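PDB 3HE1: major exported Hcp3 protein from Pseudomonas aeruginosa, which is a secreted protein of the Hcp family, probably assembling into hexameric rings that form the tube of a type VI secretion system. Local coordinates for residues Ser30-Gly33 / Gly37-Thr40. Numbering follows the deposited sequence.
Sequences SITG and GLIT
Ile-31 and Ile-39 meet on the inner face of a short beta hairpin, where the branch methyl CG2 of Ile-31 lies 3.8 Å from CD1, the end of the long arm of Ile-39, as the two side chains cross at a slant. That arm runs back beside its own backbone N (chi1 -76°), which carries CD1 to 3.9 Å from Gly-33 N; glycine, having no side chain, leaves it room there. Thr-40 comes to Ile-31 at roughly a right angle from the other end, its CG2 beside CB and CG1 of the isoleucine. With OG1 set between its own backbone N and carbonyl carbon (chi1 63°), Thr-40 turns the hydroxyl toward Ile-31 N, which gives it a weak hydrogen bond of 3.4 Å to OG1. The same oxygen is hydrogen-bonded to the carbonyl of Asp-59, so the threonine ties the loop that follows strand 37-38 to a further part of the chain. On the opposite face Thr-32 and Leu-38 form an antiparallel non-hydrogen-bonded pair. Their side chains cross nearly perpendicularly, and CD1 of Leu-38 reaches 3.6 Å from Thr-32 OG1 while also leaning over the Ile-31 carbonyl. Beyond them Gly-33 and Gly-37 are a hydrogen-bonded pair: Gly-33 N binds Gly-37 O, and Gly-37 N returns a bond of 2.8 Å to Gly-33 O. The positive phi of Gly-37 (76°) favours glycine here. Ile-39 N donates to Ile-31 O, adding one more backbone bond beyond the end of strand 37-38. Strand 27-33 pairs along its other edge with strand 112-123, through Ser-30 with Glu-117 and Thr-32 with Lys-115, while the isoleucine face packs on Leu-102 and Leu-103 of helix 100-109.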
loop_
_atom_site.group_PDB
_atom_site.type_symbol
_atom_site.label_atom_id
_atom_site.label_comp_id
_atom_site.label_asym_id
_atom_site.label_seq_id
_atom_site.Cartn_x
_atom_site.Cartn_y
_atom_site.Cartn_z
ATOM N N SER A 30 3.997 -7.995 32.197
ATOM C CA SER A 30 4.872 -8.718 33.087
ATOM C C SER A 30 4.911 -10.144 32.605
ATOM O O SER A 30 3.902 -10.691 32.133
ATOM C CB SER A 30 4.377 -8.655 34.539
ATOM O OG SER A 30 3.133 -9.320 34.694
ATOM N N ILE A 31 6.090 -10.736 32.696
ATOM C CA ILE A 31 6.209 -12.147 32.428
ATOM C C ILE A 31 6.886 -12.860 33.582
ATOM O O ILE A 31 7.884 -12.400 34.109
ATOM C CB ILE A 31 6.933 -12.406 31.110
ATOM C CG1 ILE A 31 6.193 -11.652 29.988
ATOM C CG2 ILE A 31 7.025 -13.916 30.863
ATOM C CD1 ILE A 31 6.755 -11.827 28.583
ATOM N N THR A 32 6.284 -13.961 34.006
ATOM C CA THR A 32 6.917 -14.875 34.946
ATOM C C THR A 32 7.045 -16.220 34.259
ATOM O O THR A 32 6.037 -16.810 33.851
ATOM C CB THR A 32 6.102 -15.057 36.246
ATOM O OG1 THR A 32 6.069 -13.824 36.968
ATOM C CG2 THR A 32 6.736 -16.130 37.130
ATOM N N GLY A 33 8.282 -16.692 34.114
ATOM C CA GLY A 33 8.540 -17.969 33.474
ATOM C C GLY A 33 8.835 -19.041 34.507
ATOM O O GLY A 33 9.475 -18.779 35.521
ATOM N N GLY A 37 11.616 -17.102 36.317
ATOM C CA GLY A 37 10.995 -16.210 37.282
ATOM C C GLY A 37 10.356 -15.022 36.578
ATOM O O GLY A 37 9.760 -15.185 35.513
ATOM N N LEU A 38 10.473 -13.834 37.169
ATOM C CA LEU A 38 9.920 -12.615 36.582
ATOM C C LEU A 38 10.866 -12.117 35.501
ATOM O O LEU A 38 11.955 -11.613 35.793
ATOM C CB LEU A 38 9.675 -11.534 37.654
ATOM C CG LEU A 38 8.909 -10.271 37.215
ATOM C CD1 LEU A 38 7.572 -10.602 36.563
ATOM C CD2 LEU A 38 8.704 -9.301 38.369
ATOM N N ILE A 39 10.450 -12.275 34.251
ATOM C CA ILE A 39 11.331 -12.016 33.121
ATOM C C ILE A 39 11.390 -10.527 32.827
ATOM O O ILE A 39 12.336 -10.039 32.224
ATOM C CB ILE A 39 10.910 -12.843 31.887
ATOM C CG1 ILE A 39 11.349 -14.304 32.077
ATOM C CG2 ILE A 39 11.482 -12.251 30.592
ATOM C CD1 ILE A 39 10.586 -15.314 31.219
ATOM N N THR A 40 10.388 -9.800 33.303
ATOM C CA THR A 40 10.282 -8.378 33.021
ATOM C C THR A 40 10.825 -7.548 34.191
ATOM O O THR A 40 10.649 -6.335 34.235
ATOM C CB THR A 40 8.815 -8.004 32.765
ATOM O OG1 THR A 40 8.060 -8.245 33.958
ATOM C CG2 THR A 40 8.232 -8.852 31.631
#